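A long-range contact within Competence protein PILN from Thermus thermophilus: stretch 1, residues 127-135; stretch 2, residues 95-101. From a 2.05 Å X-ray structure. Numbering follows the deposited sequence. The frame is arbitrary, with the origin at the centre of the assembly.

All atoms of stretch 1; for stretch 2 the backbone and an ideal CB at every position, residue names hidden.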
ATOM      1  N   THR A 127       2.073   1.896 -18.119  1.00 48.09           N
ATOM      2  CA  THR A 127       3.301   2.363 -18.669  1.00 49.52           C
ATOM      3  C   THR A 127       4.465   1.681 -17.968  1.00 57.69           C
ATOM      4  O   THR A 127       5.596   2.144 -18.083  1.00 58.77           O
ATOM      5  CB  THR A 127       3.446   3.898 -18.504  1.00 55.40           C
ATOM      6  OG1 THR A 127       3.428   4.234 -17.115  1.00 59.66           O
ATOM      7  CG2 THR A 127       2.304   4.670 -19.221  1.00 55.37           C
ATOM      8  N   SER A 128       4.215   0.594 -17.234  1.00 50.75           N
ATOM      9  CA  SER A 128       5.323  -0.134 -16.653  1.00 45.10           C
ATOM     10  C   SER A 128       5.394  -1.587 -17.126  1.00 47.05           C
ATOM     11  O   SER A 128       4.384  -2.295 -17.126  1.00 47.36           O
ATOM     12  CB  SER A 128       5.260  -0.080 -15.139  1.00 45.65           C
ATOM     13  OG  SER A 128       6.173  -1.044 -14.628  1.00 48.52           O
ATOM     14  N   PRO A 129       6.596  -2.057 -17.474  1.00 46.54           N
ATOM     15  CA  PRO A 129       6.817  -3.445 -17.897  1.00 45.46           C
ATOM     16  C   PRO A 129       6.521  -4.435 -16.787  1.00 42.26           C
ATOM     17  O   PRO A 129       6.320  -5.613 -17.045  1.00 43.12           O
ATOM     18  CB  PRO A 129       8.348  -3.501 -18.201  1.00 50.35           C
ATOM     19  CG  PRO A 129       8.828  -2.089 -18.201  1.00 50.80           C
ATOM     20  CD  PRO A 129       7.864  -1.297 -17.354  1.00 50.85           C
ATOM     21  N   ARG A 130       6.521  -3.973 -15.538  1.00 36.29           N
ATOM     22  CA  ARG A 130       6.307  -4.915 -14.449  1.00 36.03           C
ATOM     23  C   ARG A 130       4.776  -5.095 -14.091  1.00 28.70           C
ATOM     24  O   ARG A 130       4.408  -5.997 -13.389  1.00 29.52           O
ATOM     25  CB  ARG A 130       7.155  -4.431 -13.302  1.00 42.23           C
ATOM     26  CG  ARG A 130       7.105  -5.324 -12.091  1.00 51.95           C
ATOM     27  CD  ARG A 130       8.434  -6.022 -11.803  1.00 48.20           C
ATOM     28  NE  ARG A 130       8.277  -6.845 -10.589  1.00 55.59           N
ATOM     29  CZ  ARG A 130       8.517  -6.384  -9.354  1.00 55.34           C
ATOM     30  NH1 ARG A 130       8.951  -5.126  -9.209  1.00 51.48           N
ATOM     31  NH2 ARG A 130       8.355  -7.182  -8.283  1.00 48.52           N
ATOM     32  N   PHE A 131       3.933  -4.185 -14.604  1.00 23.37           N
ATOM     33  CA  PHE A 131       2.524  -4.112 -14.227  1.00 25.77           C
ATOM     34  C   PHE A 131       1.582  -4.122 -15.403  1.00 26.50           C
ATOM     35  O   PHE A 131       1.948  -3.712 -16.491  1.00 24.59           O
ATOM     36  CB  PHE A 131       2.259  -2.795 -13.433  1.00 24.62           C
ATOM     37  CG  PHE A 131       2.963  -2.757 -12.103  1.00 22.06           C
ATOM     38  CD1 PHE A 131       4.252  -2.272 -12.025  1.00 23.28           C
ATOM     39  CD2 PHE A 131       2.349  -3.258 -10.960  1.00 20.18           C
ATOM     40  CE1 PHE A 131       4.928  -2.289 -10.806  1.00 25.88           C
ATOM     41  CE2 PHE A 131       3.019  -3.232  -9.729  1.00 19.62           C
ATOM     42  CZ  PHE A 131       4.328  -2.755  -9.679  1.00 18.91           C
ATOM     43  N   GLY A 132       0.375  -4.665 -15.175  1.00 24.68           N
ATOM     44  CA  GLY A 132      -0.746  -4.507 -16.078  1.00 24.16           C
ATOM     45  C   GLY A 132      -1.918  -4.109 -15.195  1.00 26.52           C
ATOM     46  O   GLY A 132      -1.878  -4.294 -13.960  1.00 21.31           O
ATOM     47  N   ILE A 133      -2.959  -3.575 -15.804  1.00 23.60           N
ATOM     48  CA  ILE A 133      -4.172  -3.238 -15.047  1.00 22.77           C
ATOM     49  C   ILE A 133      -5.400  -3.659 -15.861  1.00 26.31           C
ATOM     50  O   ILE A 133      -5.430  -3.478 -17.100  1.00 26.60           O
ATOM     51  CB  ILE A 133      -4.175  -1.750 -14.666  1.00 21.02           C
ATOM     52  CG1 ILE A 133      -5.397  -1.427 -13.792  1.00 21.91           C
ATOM     53  CG2 ILE A 133      -4.105  -0.857 -15.920  1.00 27.20           C
ATOM     54  CD1 ILE A 133      -5.349  -0.111 -13.025  1.00 23.35           C
ATOM     55  N   GLU A 134      -6.387  -4.241 -15.197  1.00 22.21           N
ATOM     56  CA  GLU A 134      -7.706  -4.386 -15.817  1.00 23.76           C
ATOM     57  C   GLU A 134      -8.701  -3.547 -15.079  1.00 24.58           C
ATOM     58  O   GLU A 134      -9.049  -3.860 -13.931  1.00 25.50           O
ATOM     59  CB  GLU A 134      -8.130  -5.864 -15.887  1.00 29.00           C
ATOM     60  CG  GLU A 134      -9.538  -5.976 -16.451  1.00 43.06           C
ATOM     61  CD  GLU A 134      -9.820  -7.313 -17.137  1.00 50.10           C
ATOM     62  OE1 GLU A 134     -10.180  -8.284 -16.428  1.00 46.03           O
ATOM     63  OE2 GLU A 134      -9.703  -7.346 -18.392  1.00 56.07           O
ATOM     64  N   PHE A 135      -9.112  -2.447 -15.718  1.00 23.27           N
ATOM     65  CA  PHE A 135     -10.114  -1.522 -15.181  1.00 22.84           C
ATOM     66  C   PHE A 135     -11.507  -2.123 -15.278  1.00 21.81           C
ATOM     67  O   PHE A 135     -11.989  -2.334 -16.390  1.00 21.19           O
ATOM     68  CB  PHE A 135      -9.979  -0.212 -15.956  1.00 22.32           C
ATOM     69  CG  PHE A 135     -11.066   0.821 -15.610  1.00 25.47           C
ATOM     70  CD1 PHE A 135     -11.261   1.227 -14.309  1.00 23.04           C
ATOM     71  CD2 PHE A 135     -11.914   1.323 -16.625  1.00 24.34           C
ATOM     72  CE1 PHE A 135     -12.209   2.178 -14.006  1.00 25.98           C
ATOM     73  CE2 PHE A 135     -12.887   2.247 -16.321  1.00 27.45           C
ATOM     74  CZ  PHE A 135     -13.030   2.684 -14.997  1.00 25.25           C
ATOM     75  N   UNK A  95      -4.734 -12.764 -23.261  1.00 49.26           N
ATOM     76  CA  UNK A  95      -4.418 -11.342 -23.532  1.00 44.43           C
ATOM     77  C   UNK A  95      -4.632 -10.355 -22.388  1.00 44.62           C
ATOM     78  O   UNK A  95      -4.331  -9.182 -22.521  1.00 46.99           O
ATOM     79  CB  UNK A  95      -5.264 -10.870 -24.716  1.00 44.43           C
ATOM     80  N   UNK A  96      -5.137 -10.827 -21.246  1.00 42.51           N
ATOM     81  CA  UNK A  96      -5.262  -9.980 -20.075  1.00 41.55           C
ATOM     82  C   UNK A  96      -3.870  -9.416 -19.685  1.00 39.21           C
ATOM     83  O   UNK A  96      -2.850 -10.093 -19.852  1.00 41.08           O
ATOM     84  CB  UNK A  96      -5.880 -10.766 -18.917  1.00 41.55           C
ATOM     85  N   UNK A  97      -3.847  -8.185 -19.173  1.00 36.59           N
ATOM     86  CA  UNK A  97      -2.596  -7.562 -18.749  1.00 36.49           C
ATOM     87  C   UNK A  97      -1.582  -7.590 -19.901  1.00 42.37           C
ATOM     88  O   UNK A  97      -0.384  -7.823 -19.673  1.00 38.52           O
ATOM     89  CB  UNK A  97      -2.031  -8.272 -17.517  1.00 36.49           C
ATOM     90  N   UNK A  98      -2.080  -7.352 -21.120  1.00 45.61           N
ATOM     91  CA  UNK A  98      -1.273  -7.293 -22.359  1.00 51.20           C
ATOM     92  C   UNK A  98      -0.422  -8.495 -22.537  1.00 48.72           C
ATOM     93  O   UNK A  98       0.706  -8.370 -23.008  1.00 52.32           O
ATOM     94  CB  UNK A  98      -0.380  -6.050 -22.372  1.00 51.20           C
ATOM     95  N   UNK A  99      -0.907  -9.642 -22.096  1.00 44.75           N
ATOM     96  CA  UNK A  99      -0.163 -10.886 -22.261  1.00 40.69           C
ATOM     97  C   UNK A  99       1.096 -11.051 -21.451  1.00 41.83           C
ATOM     98  O   UNK A  99       1.804 -12.036 -21.610  1.00 45.16           O
ATOM     99  CB  UNK A  99       0.208 -11.042 -23.737  1.00 40.69           C
ATOM    100  N   UNK A 100       1.371 -10.133 -20.529  1.00 43.21           N
ATOM    101  CA  UNK A 100       2.410 -10.378 -19.534  1.00 41.08           C
ATOM    102  C   UNK A 100       2.037 -11.566 -18.637  1.00 42.91           C
ATOM    103  O   UNK A 100       0.849 -11.815 -18.391  1.00 38.94           O
ATOM    104  CB  UNK A 100       2.639  -9.124 -18.687  1.00 41.08           C
ATOM    105  N   UNK A 101       3.036 -12.321 -18.211  1.00 44.19           N
ATOM    106  CA  UNK A 101       2.777 -13.420 -17.347  1.00 54.93           C
ATOM    107  C   UNK A 101       2.958 -12.936 -15.896  1.00 51.16           C
ATOM    108  O   UNK A 101       4.065 -12.728 -15.378  1.00 51.00           O
ATOM    109  CB  UNK A 101       3.693 -14.600 -17.679  1.00 54.93           C
TER

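Position 95 lies out of reach of stretch 1: nothing of that stretch comes within 5.5 Å of its ideal CB. The evidence is therefore local. A phi/psi of 85/-3 by itself favours glycine, though asparagine could also adopt it. The residue is Gly95, which closes the preceding helix in a Schellman motif.

At 96 the CA-to-CB bond runs sideways, and the nearest feature is a carboxylate, with Glu134 OE2 5.2 Å from the ideal CB. A small polar or branched side chain would fit, and a basic one would suit the charge. Thr96 is found, chi1 in the m well; its CG2 lies 4.1 Å from Glu134 OE2, a van der Waals approach that leaves the acid without a charged partner here.

Position 97 sits at the closest register point, its CA 4.5 Å from Gly132 CA. The ideal CB is 4.2 Å from Gly132 CA and 5.1 Å from Ile133 N, so a long, flat side chain could follow the strand backbone; an aromatic or an extended aliphatic would serve. The phi/psi of 54/39 is left-handed, a region asparagine and glycine enter more easily, so the backbone alone would not predict a large residue. It is Tyr97. With chi1 at -58° the CA-to-CB bond stays sideways, but the end of the side chain comes nearer the strand: CD1 is 3.5 Å from Gly132 C, CE1 is 3.6 Å from Glu134 N, and Ile133 N lies at the ring edge. The absence of a side chain at Gly132 matters, because an ideal CB there would be 2.8 Å from Tyr97 CB, a clash. A water accepts from Tyr97 N (3.0 Å) and donates a weak bond to Ile133 O (3.3 Å).

Position 98 points sideways into open space, again with left-handed angles (52/34), so asparagine, aspartate or glycine would suit. Asp98 links indirectly: a water donates to its OD2 (3.1 Å) and, weakly, to Phe131 O (3.4 Å).

Position 99, at 69/8 and out of reach, favours glycine; Gly99 N bonds Thr96 O at 3.0 Å.

At 100 the CB points toward stretch 1, 5.3 Å from Pro129 O. The carbonyls of Ser128, Pro129 and Phe131 gather beyond it, asking for a long donor: lysine or arginine, perhaps glutamine. Lys100 extends with chi2 to chi4 all t, and NZ donates to Phe131 O at 3.0 Å. NZ also lies 2.8 Å from Ser128 O, which accepts the turn's Phe131 N at 3.2 Å.

Position 101 is out of reach, so many polar residues would do; Arg101 is poorly ordered.

Stretch 2 (95-101) GTYDGKR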
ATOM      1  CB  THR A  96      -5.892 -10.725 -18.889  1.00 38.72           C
ATOM      2  OG1 THR A  96      -7.049 -11.459 -19.329  1.00 45.57           O
ATOM      3  CG2 THR A  96      -6.353  -9.722 -17.865  1.00 39.77           C
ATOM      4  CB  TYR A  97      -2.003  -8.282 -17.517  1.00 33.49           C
ATOM      5  CG  TYR A  97      -2.924  -8.335 -16.299  1.00 27.90           C
ATOM      6  CD1 TYR A  97      -3.571  -7.156 -15.808  1.00 26.05           C
ATOM      7  CD2 TYR A  97      -3.249  -9.542 -15.738  1.00 25.23           C
ATOM      8  CE1 TYR A  97      -4.456  -7.219 -14.691  1.00 23.06           C
ATOM      9  CE2 TYR A  97      -4.098  -9.624 -14.639  1.00 27.62           C
ATOM     10  CZ  TYR A  97      -4.677  -8.451 -14.109  1.00 26.15           C
ATOM     11  OH  TYR A  97      -5.490  -8.636 -13.047  1.00 32.00           O
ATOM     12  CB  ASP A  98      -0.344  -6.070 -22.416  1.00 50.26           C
ATOM     13  CG  ASP A  98      -1.111  -4.768 -22.627  1.00 65.17           C
ATOM     14  OD1 ASP A  98      -2.314  -4.784 -22.999  1.00 66.29           O
ATOM     15  OD2 ASP A  98      -0.508  -3.704 -22.412  1.00 77.50           O
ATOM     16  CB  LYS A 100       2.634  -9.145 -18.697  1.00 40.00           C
ATOM     17  CG  LYS A 100       2.834  -7.905 -19.515  1.00 40.54           C
ATOM     18  CD  LYS A 100       3.021  -6.699 -18.629  1.00 40.27           C
ATOM     19  CE  LYS A 100       2.980  -5.452 -19.513  1.00 48.23           C
ATOM     20  NZ  LYS A 100       3.673  -4.300 -18.886  1.00 54.14           N
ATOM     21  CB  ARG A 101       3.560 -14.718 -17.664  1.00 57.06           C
ATOM     22  CG  ARG A 101       3.296 -15.817 -16.615  1.00 66.24           C
ATOM     23  CD  ARG A 101       3.678 -17.260 -17.033  1.00 79.70           C
ATOM     24  NE  ARG A 101       3.215 -17.670 -18.377  1.00 74.18           N
ATOM     25  CZ  ARG A 101       3.537 -18.822 -18.965  1.00 78.74           C
ATOM     26  NH1 ARG A 101       4.316 -19.709 -18.344  1.00 75.90           N
ATOM     27  NH2 ARG A 101       3.097 -19.092 -20.191  1.00 82.09           N
TER
HETATM   28  O   HOH W   1      -6.063  -6.169 -18.962  1.00 42.02           O
HETATM   29  O   HOH W   2       0.381  -3.112 -19.472  1.00 51.38           O
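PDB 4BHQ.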